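Local coordinates for protein AgaA (Rhizobium radiobacter, PDB 6HLX) that binds the opine agropinic acid as the periplasmic substrate-binding protein of an ABC transporter that imports it, at residues A158-F163 with S479-K484; V174-D179 with G184-D189; W388-Y393 with K419-V424; T466-P469 with Q475-L478. All coordinates share one frame; numbering follows the deposited sequence.

Contact 1: A158-F163 with S479-K484. With SO4 (sulfate ion), chain V.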
loop_
_atom_site.group_PDB
_atom_site.type_symbol
_atom_site.label_atom_id
_atom_site.label_comp_id
_atom_site.label_asym_id
_atom_site.label_seq_id
_atom_site.Cartn_x
_atom_site.Cartn_y
_atom_site.Cartn_z
ATOM N N ALA A 158 -3.232 18.445 -8.801
ATOM C CA ALA A 158 -3.041 19.639 -7.981
ATOM C C ALA A 158 -1.757 19.548 -7.138
ATOM O O ALA A 158 -1.532 20.379 -6.264
ATOM C CB ALA A 158 -4.273 19.870 -7.095
ATOM N N GLY A 159 -0.911 18.573 -7.446
ATOM C CA GLY A 159 0.319 18.350 -6.686
ATOM C C GLY A 159 1.471 19.281 -7.038
ATOM O O GLY A 159 1.345 20.109 -7.935
ATOM N N PRO A 160 2.621 19.135 -6.328
ATOM C CA PRO A 160 3.750 20.080 -6.512
ATOM C C PRO A 160 4.451 19.983 -7.866
ATOM O O PRO A 160 5.164 20.913 -8.232
ATOM C CB PRO A 160 4.713 19.719 -5.358
ATOM C CG PRO A 160 4.364 18.296 -5.012
ATOM C CD PRO A 160 2.875 18.203 -5.208
ATOM N N PHE A 161 4.275 18.845 -8.573
ATOM C CA PHE A 161 4.867 18.655 -9.905
ATOM C C PHE A 161 3.788 18.353 -10.937
ATOM O O PHE A 161 2.782 17.709 -10.610
ATOM C CB PHE A 161 5.911 17.529 -9.900
ATOM C CG PHE A 161 7.127 17.773 -9.027
ATOM C CD1 PHE A 161 8.250 18.427 -9.539
ATOM C CD2 PHE A 161 7.166 17.306 -7.714
ATOM C CE1 PHE A 161 9.380 18.644 -8.738
ATOM C CE2 PHE A 161 8.291 17.537 -6.907
ATOM C CZ PHE A 161 9.389 18.205 -7.427
ATOM N N LYS A 162 4.011 18.809 -12.179
ATOM C CA LYS A 162 3.103 18.612 -13.313
ATOM C C LYS A 162 3.660 17.481 -14.144
ATOM O O LYS A 162 4.878 17.383 -14.309
ATOM C CB LYS A 162 3.077 19.859 -14.229
ATOM C CG LYS A 162 2.753 21.185 -13.562
ATOM C CD LYS A 162 2.628 22.306 -14.600
ATOM C CE LYS A 162 3.954 22.835 -15.106
ATOM N NZ LYS A 162 3.750 24.034 -15.961
ATOM N N PHE A 163 2.783 16.664 -14.729
ATOM C CA PHE A 163 3.221 15.599 -15.625
ATOM C C PHE A 163 3.843 16.243 -16.874
ATOM O O PHE A 163 3.257 17.170 -17.458
ATOM C CB PHE A 163 2.015 14.747 -16.029
ATOM C CG PHE A 163 2.307 13.649 -17.023
ATOM C CD1 PHE A 163 2.747 12.400 -16.595
ATOM C CD2 PHE A 163 2.094 13.847 -18.386
ATOM C CE1 PHE A 163 2.960 11.353 -17.522
ATOM C CE2 PHE A 163 2.337 12.821 -19.312
ATOM C CZ PHE A 163 2.769 11.578 -18.873
ATOM N N SER A 479 7.277 12.953 0.057
ATOM C CA SER A 479 8.382 13.769 0.558
ATOM C C SER A 479 9.248 14.401 -0.566
ATOM O O SER A 479 10.133 15.208 -0.268
ATOM C CB SER A 479 9.235 12.972 1.546
ATOM O OG SER A 479 10.090 12.062 0.871
ATOM N N ILE A 480 8.989 14.041 -1.855
ATOM C CA ILE A 480 9.763 14.639 -2.967
ATOM C C ILE A 480 9.589 16.174 -3.005
ATOM O O ILE A 480 10.450 16.872 -3.527
ATOM C CB ILE A 480 9.414 13.968 -4.332
ATOM C CG1 ILE A 480 10.532 14.214 -5.426
ATOM C CG2 ILE A 480 8.018 14.365 -4.845
ATOM C CD1 ILE A 480 11.834 13.362 -5.200
ATOM N N GLU A 481 8.481 16.697 -2.454
ATOM C CA GLU A 481 8.278 18.153 -2.462
ATOM C C GLU A 481 9.262 18.892 -1.545
ATOM O O GLU A 481 9.367 20.114 -1.630
ATOM C CB GLU A 481 6.833 18.515 -2.103
ATOM C CG GLU A 481 6.443 18.242 -0.654
ATOM C CD GLU A 481 5.057 18.744 -0.289
ATOM O OE1 GLU A 481 4.411 19.371 -1.152
ATOM O OE2 GLU A 481 4.621 18.525 0.861
ATOM N N ASN A 482 9.911 18.165 -0.620
ATOM C CA ASN A 482 10.881 18.739 0.328
ATOM C C ASN A 482 12.315 18.410 -0.058
ATOM O O ASN A 482 13.250 18.824 0.629
ATOM C CB ASN A 482 10.647 18.117 1.701
ATOM C CG ASN A 482 9.261 18.342 2.246
ATOM O OD1 ASN A 482 8.666 19.413 2.071
ATOM N ND2 ASN A 482 8.742 17.340 2.936
ATOM N N THR A 483 12.478 17.555 -1.061
ATOM C CA THR A 483 13.795 17.058 -1.458
ATOM C C THR A 483 14.615 18.139 -2.154
ATOM O O THR A 483 14.076 18.912 -2.943
ATOM C CB THR A 483 13.622 15.781 -2.278
ATOM O OG1 THR A 483 12.808 14.865 -1.506
ATOM C CG2 THR A 483 14.968 15.124 -2.636
ATOM N N LYS A 484 15.913 18.179 -1.854
ATOM C CA LYS A 484 16.865 19.119 -2.467
ATOM C C LYS A 484 18.088 18.330 -2.908
ATOM O O LYS A 484 18.375 17.269 -2.350
ATOM C CB LYS A 484 17.304 20.193 -1.452
ATOM C CG LYS A 484 16.156 20.984 -0.833
ATOM C CD LYS A 484 16.662 22.121 0.040
ATOM C CE LYS A 484 15.507 22.902 0.620
ATOM N NZ LYS A 484 15.942 24.205 1.210
HETATM S S SO4 V . 2.941 26.617 -13.795
HETATM O O1 SO4 V . 4.182 25.854 -13.468
HETATM O O2 SO4 V . 3.286 27.753 -14.730
HETATM O O3 SO4 V . 2.337 27.219 -12.587
HETATM O O4 SO4 V . 1.986 25.726 -14.477
#

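Contact 2: V174-D179 with G184-D189. With SO4 (sulfate ion), chain V; SO4 (sulfate ion), chain T; ACT (acetate ion), chain K.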
loop_
_atom_site.group_PDB
_atom_site.type_symbol
_atom_site.label_atom_id
_atom_site.label_comp_id
_atom_site.label_asym_id
_atom_site.label_seq_id
_atom_site.Cartn_x
_atom_site.Cartn_y
_atom_site.Cartn_z
ATOM N N VAL A 174 8.514 14.776 -14.558
ATOM C CA VAL A 174 7.585 15.730 -13.957
ATOM C C VAL A 174 8.354 17.035 -13.750
ATOM O O VAL A 174 9.580 16.996 -13.548
ATOM C CB VAL A 174 6.915 15.212 -12.665
ATOM C CG1 VAL A 174 6.187 13.879 -12.924
ATOM C CG2 VAL A 174 7.932 15.081 -11.530
ATOM N N LYS A 175 7.647 18.178 -13.791
ATOM C CA LYS A 175 8.280 19.498 -13.682
ATOM C C LYS A 175 7.599 20.299 -12.589
ATOM O O LYS A 175 6.397 20.162 -12.391
ATOM C CB LYS A 175 8.120 20.286 -14.997
ATOM C CG LYS A 175 8.896 19.731 -16.180
ATOM C CD LYS A 175 8.690 20.602 -17.427
ATOM C CE LYS A 175 9.363 19.993 -18.633
ATOM N NZ LYS A 175 10.544 20.786 -19.059
ATOM N N LYS A 176 8.350 21.180 -11.922
ATOM C CA LYS A 176 7.809 22.008 -10.853
ATOM C C LYS A 176 6.553 22.760 -11.299
ATOM O O LYS A 176 6.549 23.396 -12.359
ATOM C CB LYS A 176 8.893 23.015 -10.400
ATOM C CG LYS A 176 8.415 24.066 -9.393
ATOM C CD LYS A 176 9.603 24.815 -8.805
ATOM C CE LYS A 176 9.137 25.839 -7.798
ATOM N NZ LYS A 176 10.257 26.325 -6.948
ATOM N N PHE A 177 5.502 22.694 -10.475
ATOM C CA PHE A 177 4.258 23.432 -10.705
ATOM C C PHE A 177 4.394 24.761 -9.934
ATOM O O PHE A 177 4.293 24.778 -8.701
ATOM C CB PHE A 177 3.065 22.621 -10.178
ATOM C CG PHE A 177 1.719 23.314 -10.253
ATOM C CD1 PHE A 177 1.342 24.029 -11.394
ATOM C CD2 PHE A 177 0.793 23.181 -9.221
ATOM C CE1 PHE A 177 0.076 24.625 -11.479
ATOM C CE2 PHE A 177 -0.471 23.781 -9.309
ATOM C CZ PHE A 177 -0.820 24.492 -10.437
ATOM N N ASP A 178 4.644 25.876 -10.662
ATOM C CA ASP A 178 4.872 27.168 -10.007
ATOM C C ASP A 178 3.698 27.678 -9.180
ATOM O O ASP A 178 3.918 28.384 -8.199
ATOM C CB ASP A 178 5.300 28.232 -11.018
ATOM C CG ASP A 178 6.687 28.028 -11.589
ATOM O OD1 ASP A 178 7.489 27.285 -10.970
ATOM O OD2 ASP A 178 6.976 28.617 -12.645
ATOM N N ASP A 179 2.469 27.331 -9.580
ATOM C CA ASP A 179 1.243 27.779 -8.902
ATOM C C ASP A 179 0.809 26.852 -7.758
ATOM O O ASP A 179 -0.293 27.018 -7.227
ATOM C CB ASP A 179 0.106 28.006 -9.913
ATOM C CG ASP A 179 0.234 29.303 -10.707
ATOM O OD1 ASP A 179 1.088 30.151 -10.341
ATOM O OD2 ASP A 179 -0.524 29.475 -11.677
ATOM N N GLY A 184 7.629 28.065 -1.395
ATOM C CA GLY A 184 8.955 27.470 -1.548
ATOM C C GLY A 184 8.963 25.997 -1.893
ATOM O O GLY A 184 10.002 25.332 -1.779
ATOM N N LYS A 185 7.795 25.449 -2.261
ATOM C CA LYS A 185 7.750 24.043 -2.617
ATOM C C LYS A 185 7.174 23.843 -4.019
ATOM O O LYS A 185 6.271 24.576 -4.425
ATOM C CB LYS A 185 6.933 23.240 -1.593
ATOM C CG LYS A 185 7.540 23.253 -0.194
ATOM C CD LYS A 185 6.762 22.312 0.723
ATOM C CE LYS A 185 7.247 22.388 2.155
ATOM N NZ LYS A 185 6.717 21.248 2.946
ATOM N N PRO A 186 7.642 22.811 -4.744
ATOM C CA PRO A 186 8.793 21.947 -4.402
ATOM C C PRO A 186 10.109 22.712 -4.602
ATOM O O PRO A 186 10.108 23.808 -5.171
ATOM C CB PRO A 186 8.656 20.793 -5.391
ATOM C CG PRO A 186 8.061 21.452 -6.635
ATOM C CD PRO A 186 7.140 22.543 -6.109
ATOM N N ASP A 187 11.230 22.153 -4.135
ATOM C CA ASP A 187 12.518 22.813 -4.332
ATOM C C ASP A 187 13.117 22.442 -5.702
ATOM O O ASP A 187 13.761 23.276 -6.355
ATOM C CB ASP A 187 13.502 22.461 -3.208
ATOM C CG ASP A 187 14.686 23.415 -3.225
ATOM O OD1 ASP A 187 14.505 24.592 -2.845
ATOM O OD2 ASP A 187 15.773 23.003 -3.677
ATOM N N LEU A 188 12.908 21.177 -6.126
ATOM C CA LEU A 188 13.434 20.687 -7.399
ATOM C C LEU A 188 12.687 21.254 -8.594
ATOM O O LEU A 188 11.474 21.438 -8.540
ATOM C CB LEU A 188 13.349 19.143 -7.438
ATOM C CG LEU A 188 14.183 18.403 -6.374
ATOM C CD1 LEU A 188 13.703 16.939 -6.212
ATOM C CD2 LEU A 188 15.670 18.416 -6.750
ATOM N N ASP A 189 13.410 21.470 -9.698
ATOM C CA ASP A 189 12.783 21.942 -10.929
ATOM C C ASP A 189 12.132 20.789 -11.691
ATOM O O ASP A 189 11.118 20.993 -12.361
ATOM C CB ASP A 189 13.819 22.671 -11.801
ATOM C CG ASP A 189 14.291 23.959 -11.141
ATOM O OD1 ASP A 189 13.427 24.791 -10.771
ATOM O OD2 ASP A 189 15.510 24.116 -10.961
HETATM S S SO4 V . 2.941 26.617 -13.795
HETATM O O1 SO4 V . 4.182 25.854 -13.468
HETATM O O2 SO4 V . 3.286 27.753 -14.730
HETATM O O3 SO4 V . 2.337 27.219 -12.587
HETATM O O4 SO4 V . 1.986 25.726 -14.477
HETATM S S SO4 T . 6.624 30.744 -4.032
HETATM O O1 SO4 T . 7.091 31.350 -5.281
HETATM O O2 SO4 T . 6.883 31.656 -2.915
HETATM O O3 SO4 T . 5.189 30.495 -4.135
HETATM O O4 SO4 T . 7.332 29.483 -3.809
HETATM C C ACT K . 4.084 21.459 5.005
HETATM O O ACT K . 5.142 21.132 5.590
HETATM O OXT ACT K . 3.362 20.678 4.336
HETATM C CH3 ACT K . 3.641 22.937 5.113
HETATM O O HOH W 1 5.832 26.057 -6.727
#

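Contact 3: W388-Y393 with K419-V424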
loop_
_atom_site.group_PDB
_atom_site.type_symbol
_atom_site.label_atom_id
_atom_site.label_comp_id
_atom_site.label_asym_id
_atom_site.label_seq_id
_atom_site.Cartn_x
_atom_site.Cartn_y
_atom_site.Cartn_z
ATOM N N TRP A 388 -7.176 0.054 9.567
ATOM C CA TRP A 388 -6.449 -0.503 8.410
ATOM C C TRP A 388 -6.865 -1.984 8.261
ATOM O O TRP A 388 -6.873 -2.532 7.162
ATOM C CB TRP A 388 -4.920 -0.416 8.606
ATOM C CG TRP A 388 -4.329 -1.324 9.663
ATOM C CD1 TRP A 388 -4.065 -1.001 10.965
ATOM C CD2 TRP A 388 -3.797 -2.652 9.460
ATOM N NE1 TRP A 388 -3.444 -2.059 11.602
ATOM C CE2 TRP A 388 -3.243 -3.075 10.692
ATOM C CE3 TRP A 388 -3.730 -3.526 8.349
ATOM C CZ2 TRP A 388 -2.598 -4.325 10.840
ATOM C CZ3 TRP A 388 -3.113 -4.771 8.502
ATOM C CH2 TRP A 388 -2.583 -5.170 9.741
ATOM N N LEU A 389 -7.243 -2.624 9.385
ATOM C CA LEU A 389 -7.681 -4.022 9.401
ATOM C C LEU A 389 -8.885 -4.299 8.502
ATOM O O LEU A 389 -8.996 -5.413 7.976
ATOM C CB LEU A 389 -7.971 -4.461 10.848
ATOM C CG LEU A 389 -6.727 -4.507 11.759
ATOM C CD1 LEU A 389 -7.129 -4.508 13.264
ATOM C CD2 LEU A 389 -5.835 -5.728 11.400
ATOM N N SER A 390 -9.823 -3.321 8.357
ATOM C CA SER A 390 -11.027 -3.579 7.536
ATOM C C SER A 390 -10.653 -3.886 6.092
ATOM O O SER A 390 -11.262 -4.745 5.462
ATOM C CB SER A 390 -11.973 -2.388 7.549
ATOM O OG SER A 390 -12.763 -2.406 8.722
ATOM N N ASN A 391 -9.635 -3.183 5.582
ATOM C CA ASN A 391 -9.171 -3.365 4.218
ATOM C C ASN A 391 -8.701 -4.820 3.973
ATOM O O ASN A 391 -8.901 -5.356 2.883
ATOM C CB ASN A 391 -8.080 -2.350 3.913
ATOM C CG ASN A 391 -7.504 -2.451 2.524
ATOM O OD1 ASN A 391 -8.228 -2.540 1.495
ATOM N ND2 ASN A 391 -6.192 -2.458 2.471
ATOM N N TYR A 392 -8.143 -5.466 5.023
ATOM C CA TYR A 392 -7.673 -6.853 4.982
ATOM C C TYR A 392 -8.753 -7.890 5.294
ATOM O O TYR A 392 -8.738 -8.973 4.712
ATOM C CB TYR A 392 -6.512 -7.025 6.004
ATOM C CG TYR A 392 -5.211 -6.475 5.471
ATOM C CD1 TYR A 392 -4.971 -5.097 5.435
ATOM C CD2 TYR A 392 -4.226 -7.323 4.986
ATOM C CE1 TYR A 392 -3.806 -4.584 4.865
ATOM C CE2 TYR A 392 -3.047 -6.820 4.431
ATOM C CZ TYR A 392 -2.841 -5.450 4.382
ATOM O OH TYR A 392 -1.710 -4.971 3.769
ATOM N N TYR A 393 -9.640 -7.599 6.268
ATOM C CA TYR A 393 -10.565 -8.594 6.839
ATOM C C TYR A 393 -12.046 -8.468 6.547
ATOM O O TYR A 393 -12.764 -9.462 6.690
ATOM C CB TYR A 393 -10.397 -8.594 8.374
ATOM C CG TYR A 393 -9.094 -9.226 8.822
ATOM C CD1 TYR A 393 -7.920 -8.479 8.886
ATOM C CD2 TYR A 393 -9.035 -10.574 9.182
ATOM C CE1 TYR A 393 -6.710 -9.059 9.263
ATOM C CE2 TYR A 393 -7.836 -11.160 9.585
ATOM C CZ TYR A 393 -6.672 -10.401 9.607
ATOM O OH TYR A 393 -5.481 -10.969 9.996
ATOM N N LYS A 419 -18.066 -1.952 14.720
ATOM C CA LYS A 419 -18.113 -1.337 16.053
ATOM C C LYS A 419 -16.830 -0.551 16.331
ATOM O O LYS A 419 -16.894 0.560 16.866
ATOM C CB LYS A 419 -18.347 -2.403 17.147
ATOM C CG LYS A 419 -18.741 -1.790 18.486
ATOM C CD LYS A 419 -18.983 -2.848 19.560
ATOM C CE LYS A 419 -19.326 -2.216 20.899
ATOM N NZ LYS A 419 -19.462 -3.243 21.983
ATOM N N GLY A 420 -15.681 -1.110 15.923
ATOM C CA GLY A 420 -14.385 -0.470 16.125
ATOM C C GLY A 420 -14.286 0.879 15.441
ATOM O O GLY A 420 -13.740 1.824 16.007
ATOM N N ARG A 421 -14.822 0.972 14.197
ATOM C CA ARG A 421 -14.801 2.184 13.365
ATOM C C ARG A 421 -15.787 3.249 13.843
ATOM O O ARG A 421 -15.632 4.414 13.502
ATOM C CB ARG A 421 -15.230 1.795 11.940
ATOM C CG ARG A 421 -14.400 2.405 10.843
ATOM C CD ARG A 421 -14.952 1.932 9.494
ATOM N NE ARG A 421 -14.794 0.483 9.306
ATOM C CZ ARG A 421 -15.798 -0.386 9.235
ATOM N NH1 ARG A 421 -17.058 0.032 9.323
ATOM N NH2 ARG A 421 -15.555 -1.675 9.031
ATOM N N ALA A 422 -16.830 2.842 14.577
ATOM C CA ALA A 422 -17.897 3.730 15.050
ATOM C C ALA A 422 -17.662 4.257 16.464
ATOM O O ALA A 422 -18.357 5.176 16.907
ATOM C CB ALA A 422 -19.235 2.999 14.990
ATOM N N THR A 423 -16.710 3.660 17.172
ATOM C CA THR A 423 -16.411 3.997 18.557
ATOM C C THR A 423 -15.312 5.017 18.568
ATOM O O THR A 423 -14.250 4.788 18.004
ATOM C CB THR A 423 -16.078 2.710 19.336
ATOM O OG1 THR A 423 -17.208 1.847 19.259
ATOM C CG2 THR A 423 -15.743 2.984 20.798
ATOM N N VAL A 424 -15.584 6.182 19.176
ATOM C CA VAL A 424 -14.612 7.262 19.189
ATOM C C VAL A 424 -13.587 7.039 20.297
ATOM O O VAL A 424 -12.401 7.138 20.018
ATOM C CB VAL A 424 -15.266 8.670 19.216
ATOM C CG1 VAL A 424 -14.208 9.768 19.040
ATOM C CG2 VAL A 424 -16.354 8.794 18.133
#

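Contact 4: T466-P469 with Q475-L478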
loop_
_atom_site.group_PDB
_atom_site.type_symbol
_atom_site.label_atom_id
_atom_site.label_comp_id
_atom_site.label_asym_id
_atom_site.label_seq_id
_atom_site.Cartn_x
_atom_site.Cartn_y
_atom_site.Cartn_z
ATOM N N THR A 466 12.315 11.597 2.673
ATOM C CA THR A 466 12.008 10.878 3.904
ATOM C C THR A 466 11.394 9.527 3.606
ATOM O O THR A 466 10.394 9.442 2.885
ATOM C CB THR A 466 11.005 11.696 4.764
ATOM O OG1 THR A 466 11.559 12.980 5.037
ATOM C CG2 THR A 466 10.684 11.014 6.112
ATOM N N ASN A 467 11.966 8.490 4.212
ATOM C CA ASN A 467 11.381 7.137 4.163
ATOM C C ASN A 467 10.342 7.213 5.313
ATOM O O ASN A 467 10.712 7.200 6.500
ATOM C CB ASN A 467 12.443 6.066 4.441
ATOM C CG ASN A 467 11.883 4.670 4.240
ATOM O OD1 ASN A 467 10.666 4.483 4.120
ATOM N ND2 ASN A 467 12.760 3.680 4.188
ATOM N N MET A 468 9.069 7.433 4.954
ATOM C CA MET A 468 8.003 7.754 5.911
ATOM C C MET A 468 7.727 6.606 6.893
ATOM O O MET A 468 8.019 5.441 6.597
ATOM C CB MET A 468 6.761 8.301 5.208
ATOM C CG MET A 468 7.024 9.770 4.739
ATOM S SD MET A 468 5.788 10.426 3.589
ATOM C CE MET A 468 4.276 10.217 4.537
ATOM N N PRO A 469 7.337 6.962 8.132
ATOM C CA PRO A 469 7.400 5.979 9.224
ATOM C C PRO A 469 6.413 4.817 9.183
ATOM O O PRO A 469 5.256 4.999 8.816
ATOM C CB PRO A 469 7.223 6.824 10.491
ATOM C CG PRO A 469 6.542 8.066 10.047
ATOM C CD PRO A 469 7.090 8.326 8.655
ATOM N N GLN A 475 4.184 5.525 0.878
ATOM C CA GLN A 475 3.762 6.891 0.528
ATOM C C GLN A 475 4.936 7.864 0.566
ATOM O O GLN A 475 4.723 9.077 0.451
ATOM C CB GLN A 475 2.652 7.382 1.468
ATOM C CG GLN A 475 1.383 6.532 1.348
ATOM C CD GLN A 475 0.226 7.188 2.048
ATOM O OE1 GLN A 475 0.270 8.373 2.349
ATOM N NE2 GLN A 475 -0.823 6.421 2.315
ATOM N N SER A 476 6.168 7.359 0.730
ATOM C CA SER A 476 7.371 8.208 0.839
ATOM C C SER A 476 7.567 9.173 -0.330
ATOM O O SER A 476 8.202 10.228 -0.148
ATOM C CB SER A 476 8.629 7.368 1.038
ATOM O OG SER A 476 8.569 6.628 2.248
ATOM N N GLY A 477 6.995 8.831 -1.501
ATOM C CA GLY A 477 7.054 9.723 -2.666
ATOM C C GLY A 477 6.468 11.105 -2.390
ATOM O O GLY A 477 6.852 12.084 -3.044
ATOM N N LEU A 478 5.581 11.224 -1.368
ATOM C CA LEU A 478 5.072 12.548 -0.964
ATOM C C LEU A 478 6.217 13.496 -0.571
ATOM O O LEU A 478 6.135 14.709 -0.813
ATOM C CB LEU A 478 4.165 12.406 0.265
ATOM C CG LEU A 478 2.727 11.994 -0.014
ATOM C CD1 LEU A 478 2.032 11.499 1.282
ATOM C CD2 LEU A 478 1.945 13.176 -0.607
#

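Contact 1: A158-F163 with S479-K484
F161 carries its ring with CG anti to its own carbonyl carbon (chi1 -63°), while I480 turns CG1 anti to the backbone N (chi1 -160°) and sets CG2 between N and the carbonyl carbon. These two rotations bring F161 CE2 to 3.8 Å from I480 CG2, a methyl against the ring in an oblique approach, the two side chains crossing at about a right angle. Beside them P160 CG lies 3.8 Å from E481 CB, so the aliphatic root of the glutamate shares in the packing. Its carboxylate is turned to other partners: Y180 OH and R34 bind OE1, and K182 forms a salt bridge with OE2. Within 479-481, a 3-10 turn, S479 O is gripped from opposite faces of its plane by N482 N and by T483 OG1, the latter at 3.0 Å. The contact joins the start of strand 161-167, at the edge of a mixed sheet, to the loop ahead of strand 484-485, with V191 of strand 190-195 touching both F161 and I480. No hydrogen bond crosses between the segments, so the seam rests on apolar packing, and the buried charge of E481 is probably stabilised by the two cations around it.

Contact 2: V174-D179 with G184-D189
K176 and D189 meet where a β-hairpin opens into its long connection: strands 171-176 and 190-195 are antiparallel neighbours in the mixed sheet, and 177-189 links them. K176 N donates to D189 O at 2.8 Å and 164°. The lysine side chain then runs out extended, CG anti to the backbone N (chi1 173°), obliquely across P186, with K176 CG 3.8 Å from P186 CG and equally near its CD. Its ammonium finds P186 O, NZ sitting 3.1 Å away almost straight along the carbonyl direction. P186 follows a cis peptide bond, and K185 O just before it lies 2.8 Å from water 1, which also approaches F177 O and so spans the two segments. Two sulfates, probably from the crystallisation liquor, take up backbone donors in the connecting loop. D178 N gives one of them a 2.8 Å bond to O1, D179 N adds a weak one to O3, and K162 NZ holds the same sulfate through O4, more weakly through O1, whereas G184 N is 2.8 Å from O4 of the second. Among the side-chain ends, D189 OD2 is paired with G2 N, K175 NZ with E190 OE1, and K185 NZ with N482 OD1, besides a weak bond to acetate. One acceptor is left over: L188 O, buried by the contact and without a polar partner in the model, faces the methylene of K176, whose CB is 3.6 Å from it.

Contact 3: W388-Y393 with K419-V424
R421 meets S390 with the edge of its guanidinium group. NH2 points an N-H at S390 OG, 2.9 Å away and almost straight at 174°, and the hydroxyl oxygen lies only 2° out of the guanidinium plane. The arginine gets there by bending at chi3 (-65°) after a straight chi2, which turns its end toward the helix that carries the serine. D387, the residue before W388, completes the geometry: its OD1 binds both S390 OG and R421 NE, so serine, arginine and aspartate close a small polar ring. NH1 has a salt bridge with D418, one turn back on the arginine's own helix. Held at all three nitrogens, the flat group has little freedom to rotate. In this solute-binding protein of family 5, the contact joins the short helix 388-393 to the C-terminal end of helix 411-422, next to the six-stranded mixed sheet. The short helix is tied to that sheet by Y392 OH, bonded to S379 OG of strand 374-379, and by Y393 OH, bonded to Y448 OH of strand 446-451. Its side chains also pack on one another: W388 CZ3 lies 3.6 Å above one face of the Y392 ring, offset toward the rim, and L389 CD2 lies 3.5 Å above the W388 ring plane, also offset toward the rim. Just past the end of helix 411-422, T423 leaves helical geometry, and its OG1 donates to K419 O at 2.7 Å. A422 N approaches the same oxygen from the opposite face of its carbonyl plane.

Contact 4: T466-P469 with Q475-L478
M468 packs along a 3-10 turn, residues 475-478, in the loop between strands 462-463 and 484-485 of this periplasmic binding protein. The side chain can be followed outward from its root. CB lies 3.9 Å from S476 OG, the oxygen that also receives the methionine's backbone N-H. Beyond CG, the sulfur passes the turn itself, with M468 SD 3.6 Å from Q475 O and also close to S476 CA and L478 CB. A bend at chi3 (57°) then turns the terminal methyl outward from the turn, to where M468 CE lies 4.2 Å from L478 CD1, the two side chains crossing at about a right angle. Y39 of strand 37-39 also touches the methionine side chain. The turn is closed within itself by L478 N bonding to Q475 O. The one hydrogen bond between the segments is M468 N to S476 OG, 2.9 Å at 160°. That hydroxyl is paired with T473 O too, while N467 OD1 is bonded to T473 OG1, so T473 is bonded to both limbs of the loop. T466 O sits against the same serine, 3.3 Å from S476 CB.

Contact 1 brings together residues more than 300 positions apart, and the other three are nested inside the loop it closes, following one another along the chain in the order 2, 3, 4. Contacts 1 and 2 have centres 6 Å apart and lie on neighbouring strands 161-167 and 171-176 of one mixed sheet, their residues touching directly. Contact 4, whose centre is 12 Å from that of contact 1, continues into it along the same late loop, where S479 OG binds T466 N. Contact 3 stands apart, with its centre 24 Å from that of contact 4 and beside a different mixed sheet. Late chain segments thus pack against the first sheet, while contact 3 lies beside the second.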